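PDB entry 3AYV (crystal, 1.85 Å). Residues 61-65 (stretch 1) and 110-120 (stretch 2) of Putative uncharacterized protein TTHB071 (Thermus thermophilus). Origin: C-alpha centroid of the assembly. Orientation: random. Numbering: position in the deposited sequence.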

ATOM      1  N   LEU A  61       3.978  13.341   4.399  1.00 10.58           N
ATOM      2  CA  LEU A  61       3.387  13.940   3.211  1.00 10.63           C
ATOM      3  C   LEU A  61       1.869  14.045   3.325  1.00 10.86           C
ATOM      4  O   LEU A  61       1.226  13.207   3.951  1.00 11.30           O
ATOM      5  CB  LEU A  61       3.729  13.104   1.962  1.00  9.98           C
ATOM      6  CG  LEU A  61       5.240  12.899   1.722  1.00 11.24           C
ATOM      7  CD1 LEU A  61       5.497  12.048   0.470  1.00 11.05           C
ATOM      8  CD2 LEU A  61       6.031  14.196   1.657  1.00  9.34           C
ATOM      9  N   ASP A  62       1.309  15.071   2.679  1.00  9.74           N
ATOM     10  CA  ASP A  62      -0.127  15.259   2.595  1.00  9.98           C
ATOM     11  C   ASP A  62      -0.422  16.303   1.518  1.00  9.30           C
ATOM     12  O   ASP A  62       0.006  17.471   1.636  1.00  9.17           O
ATOM     13  CB  ASP A  62      -0.696  15.721   3.964  1.00  9.58           C
ATOM     14  CG  ASP A  62      -2.188  15.890   3.936  1.00 11.51           C
ATOM     15  OD1 ASP A  62      -2.830  15.440   2.957  1.00 11.54           O
ATOM     16  OD2 ASP A  62      -2.742  16.479   4.895  1.00 12.82           O
ATOM     17  N   LEU A  63      -1.150  15.886   0.478  1.00  9.01           N
ATOM     18  CA  LEU A  63      -1.590  16.818  -0.566  1.00  9.49           C
ATOM     19  C   LEU A  63      -2.461  17.964  -0.014  1.00 10.34           C
ATOM     20  O   LEU A  63      -2.558  19.035  -0.638  1.00 10.76           O
ATOM     21  CB  LEU A  63      -2.347  16.076  -1.686  1.00 10.22           C
ATOM     22  CG  LEU A  63      -1.490  15.145  -2.560  1.00  8.90           C
ATOM     23  CD1 LEU A  63      -2.415  14.369  -3.518  1.00 10.96           C
ATOM     24  CD2 LEU A  63      -0.443  15.985  -3.355  1.00 12.33           C
ATOM     25  N   LEU A  64      -3.073  17.726   1.136  1.00  9.93           N
ATOM     26  CA  LEU A  64      -3.991  18.687   1.730  1.00  9.73           C
ATOM     27  C   LEU A  64      -3.388  19.317   2.989  1.00  9.66           C
ATOM     28  O   LEU A  64      -4.127  19.903   3.799  1.00 10.78           O
ATOM     29  CB  LEU A  64      -5.314  18.004   2.063  1.00  9.54           C
ATOM     30  CG  LEU A  64      -6.074  17.330   0.915  1.00 10.21           C
ATOM     31  CD1 LEU A  64      -7.361  16.820   1.520  1.00  9.92           C
ATOM     32  CD2 LEU A  64      -6.351  18.333  -0.254  1.00  9.94           C
ATOM     33  N   SER A  65      -2.072  19.181   3.162  1.00  9.00           N
ATOM     34  CA  SER A  65      -1.382  19.861   4.268  1.00  9.96           C
ATOM     35  C   SER A  65      -1.710  21.380   4.316  1.00 10.89           C
ATOM     36  O   SER A  65      -1.710  22.060   3.271  1.00 10.52           O
ATOM     37  CB  SER A  65       0.136  19.733   4.115  1.00  9.35           C
ATOM     38  OG  SER A  65       0.786  20.329   5.254  1.00 10.95           O
ATOM     39  N   GLU A 110     -14.768  15.417   5.216  1.00 11.83           N
ATOM     40  CA  GLU A 110     -14.600  16.710   4.550  1.00 13.57           C
ATOM     41  C   GLU A 110     -13.338  16.772   3.671  1.00 12.96           C
ATOM     42  O   GLU A 110     -13.267  17.563   2.757  1.00 12.73           O
ATOM     43  CB  GLU A 110     -14.552  17.845   5.575  1.00 14.93           C
ATOM     44  CG  GLU A 110     -15.903  18.110   6.238  1.00 21.64           C
ATOM     45  CD  GLU A 110     -15.794  19.147   7.359  1.00 32.38           C
ATOM     46  OE1 GLU A 110     -15.447  18.767   8.508  1.00 37.11           O
ATOM     47  OE2 GLU A 110     -16.045  20.348   7.088  1.00 36.45           O
ATOM     48  N   ARG A 111     -12.348  15.927   3.960  1.00 12.32           N
ATOM     49  CA  ARG A 111     -11.154  15.878   3.137  1.00 11.92           C
ATOM     50  C   ARG A 111     -11.385  15.130   1.834  1.00 11.03           C
ATOM     51  O   ARG A 111     -10.528  15.230   0.943  1.00 10.82           O
ATOM     52  CB  ARG A 111     -10.022  15.153   3.865  1.00 12.46           C
ATOM     53  CG  ARG A 111      -9.310  15.940   4.953  1.00 13.41           C
ATOM     54  CD  ARG A 111      -8.289  15.014   5.692  1.00 12.62           C
ATOM     55  NE  ARG A 111      -7.352  14.365   4.765  1.00 10.30           N
ATOM     56  CZ  ARG A 111      -6.117  14.804   4.531  1.00 11.22           C
ATOM     57  NH1 ARG A 111      -5.665  15.877   5.184  1.00 11.79           N
ATOM     58  NH2 ARG A 111      -5.313  14.174   3.657  1.00 10.60           N
ATOM     59  N   ALA A 112     -12.472  14.358   1.724  1.00 10.47           N
ATOM     60  CA  ALA A 112     -12.575  13.378   0.597  1.00 11.13           C
ATOM     61  C   ALA A 112     -12.546  14.012  -0.803  1.00 11.63           C
ATOM     62  O   ALA A 112     -11.765  13.592  -1.682  1.00 11.23           O
ATOM     63  CB  ALA A 112     -13.810  12.497   0.750  1.00 10.01           C
ATOM     64  N   LEU A 113     -13.424  14.976  -1.055  1.00 11.37           N
ATOM     65  CA  LEU A 113     -13.451  15.552  -2.403  1.00 12.26           C
ATOM     66  C   LEU A 113     -12.252  16.481  -2.672  1.00 11.88           C
ATOM     67  O   LEU A 113     -11.714  16.477  -3.791  1.00 12.27           O
ATOM     68  CB  LEU A 113     -14.808  16.214  -2.735  1.00 12.04           C
ATOM     69  CG  LEU A 113     -15.878  15.226  -3.275  1.00 13.69           C
ATOM     70  CD1 LEU A 113     -15.438  14.535  -4.584  1.00 15.02           C
ATOM     71  CD2 LEU A 113     -16.321  14.196  -2.235  1.00 15.79           C
ATOM     72  N   PRO A 114     -11.801  17.257  -1.649  1.00 11.49           N
ATOM     73  CA  PRO A 114     -10.572  18.007  -1.874  1.00 10.43           C
ATOM     74  C   PRO A 114      -9.392  17.087  -2.209  1.00  9.72           C
ATOM     75  O   PRO A 114      -8.551  17.439  -3.055  1.00 10.54           O
ATOM     76  CB  PRO A 114     -10.361  18.728  -0.526  1.00 10.66           C
ATOM     77  CG  PRO A 114     -11.779  19.053  -0.119  1.00 11.17           C
ATOM     78  CD  PRO A 114     -12.518  17.762  -0.458  1.00 11.83           C
ATOM     79  N   LEU A 115      -9.324  15.923  -1.567  1.00  9.79           N
ATOM     80  CA  LEU A 115      -8.290  14.933  -1.932  1.00  9.63           C
ATOM     81  C   LEU A 115      -8.464  14.409  -3.384  1.00  9.75           C
ATOM     82  O   LEU A 115      -7.495  14.365  -4.150  1.00  9.36           O
ATOM     83  CB  LEU A 115      -8.232  13.767  -0.942  1.00  9.71           C
ATOM     84  CG  LEU A 115      -7.153  12.708  -1.280  1.00  9.50           C
ATOM     85  CD1 LEU A 115      -5.762  13.351  -1.099  1.00 10.64           C
ATOM     86  CD2 LEU A 115      -7.325  11.507  -0.361  1.00 12.09           C
ATOM     87  N   ALA A 116      -9.692  14.089  -3.777  1.00  9.58           N
ATOM     88  CA  ALA A 116      -9.938  13.587  -5.143  1.00 10.37           C
ATOM     89  C   ALA A 116      -9.446  14.621  -6.145  1.00 11.23           C
ATOM     90  O   ALA A 116      -8.834  14.279  -7.171  1.00 11.17           O
ATOM     91  CB  ALA A 116     -11.436  13.316  -5.355  1.00 10.53           C
ATOM     92  N   GLU A 117      -9.728  15.891  -5.852  1.00 11.49           N
ATOM     93  CA  GLU A 117      -9.296  16.967  -6.716  1.00 13.85           C
ATOM     94  C   GLU A 117      -7.772  17.091  -6.746  1.00 13.17           C
ATOM     95  O   GLU A 117      -7.176  17.185  -7.809  1.00 12.48           O
ATOM     96  CB  GLU A 117      -9.956  18.288  -6.286  1.00 15.28           C
ATOM     97  CG  GLU A 117      -9.380  19.497  -7.024  1.00 22.81           C
ATOM     98  CD  GLU A 117      -9.993  20.796  -6.550  1.00 31.40           C
ATOM     99  OE1 GLU A 117     -10.866  21.340  -7.266  1.00 34.22           O
ATOM    100  OE2 GLU A 117      -9.605  21.248  -5.444  1.00 36.23           O
ATOM    101  N   ALA A 118      -7.142  17.065  -5.575  1.00 12.16           N
ATOM    102  CA  ALA A 118      -5.692  17.192  -5.477  1.00 12.10           C
ATOM    103  C   ALA A 118      -4.964  16.024  -6.160  1.00 11.97           C
ATOM    104  O   ALA A 118      -3.801  16.166  -6.617  1.00 12.86           O
ATOM    105  CB  ALA A 118      -5.269  17.314  -3.993  1.00 11.37           C
ATOM    106  N   LEU A 119      -5.642  14.891  -6.256  1.00 11.58           N
ATOM    107  CA  LEU A 119      -5.064  13.707  -6.889  1.00 12.24           C
ATOM    108  C   LEU A 119      -5.172  13.743  -8.414  1.00 12.97           C
ATOM    109  O   LEU A 119      -4.638  12.860  -9.073  1.00 12.51           O
ATOM    110  CB  LEU A 119      -5.733  12.438  -6.382  1.00 12.08           C
ATOM    111  CG  LEU A 119      -5.260  12.012  -4.978  1.00 12.93           C
ATOM    112  CD1 LEU A 119      -6.188  10.952  -4.492  1.00  9.91           C
ATOM    113  CD2 LEU A 119      -3.801  11.483  -5.066  1.00 13.50           C
ATOM    114  N   GLY A 120      -5.852  14.757  -8.950  1.00 13.20           N
ATOM    115  CA  GLY A 120      -6.065  14.877 -10.419  1.00 14.01           C
ATOM    116  C   GLY A 120      -4.795  14.598 -11.230  1.00 14.70           C
ATOM    117  O   GLY A 120      -4.798  13.716 -12.100  1.00 15.10           O
TER

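The contact sets a short turn against one side of a helix, burying 366 Å² summed over both stretches. Three residues cover most of it: Leu-64 (107 Å²), Leu-63 (72 Å²) and Arg-111 (61 Å²). Stretch 1 has no regular helix or strand, but Asp-62 to Ser-65 form a type I beta turn, closed by the backbone hydrogen bond from Ser-65 N to Asp-62 O at 3.1 Å. Leu-63 and Leu-64 are the central residues of that turn, and both direct their CA-to-CB bonds toward the helix.

Leu-64 reaches across successive turns of the helix. Its CD1 lies 3.6 Å from Arg-111 O and 4.0 Å from Leu-115 CB, while its CD2 lies 4.0 Å from both Pro-114 CB and Ala-118 CB. Arg-111 O already accepts the backbone hydrogen bond from Leu-115 N (2.9 Å), and Pro-114 O that from Ala-118 N (2.9 Å), and the leucine methyl groups pack against these two carbonyl oxygens, each of which already accepts a backbone hydrogen bond (Leu-64 CD2 is 3.7 Å from Pro-114 O). With chi1 at m and chi2 at t, the side chain is in a common leucine rotamer.

Leu-63 meets the helix farther along, where its CA is 6.4 Å from that of Ala-118. The two side chains pack closely here: Leu-63 CB is 3.9 Å from Ala-118 CB. The end of the leucine continues past it, bringing CD1 to 3.6 Å from Leu-119 CD2 and, more loosely, 4.3 Å from Leu-115 CD1. Although Leu-115 and Leu-119 point their CA-to-CB bonds sideways, the ends of their side chains come nearer to the turn.

Arg-111 supplies the polar part of the contact. Its guanidinium forms a two-pronged salt bridge with Asp-62: NH2 donates to OD1 at 2.9 Å with an N-H...acceptor angle of 168°, and NH1 donates to OD2 at 3.0 Å with an angle of 166°. The short distances and nearly straight angles satisfy both oxygens at once, and OD1 sits at the guanidinium edge near its plane, as such pairing requires. Leu-64 CD1 lies over one face of the same group, leaving the edge free for the carboxylate.

Asp-62 also links this charge pair to the turn itself. Its OD1 accepts a hydrogen bond from Leu-64 N at 2.9 Å and 163°, so one oxygen contacts both the arginine and the backbone of the leucine that covers the most surface. The salt bridge and the apolar packing are therefore geometrically coupled through Asp-62 and Leu-64.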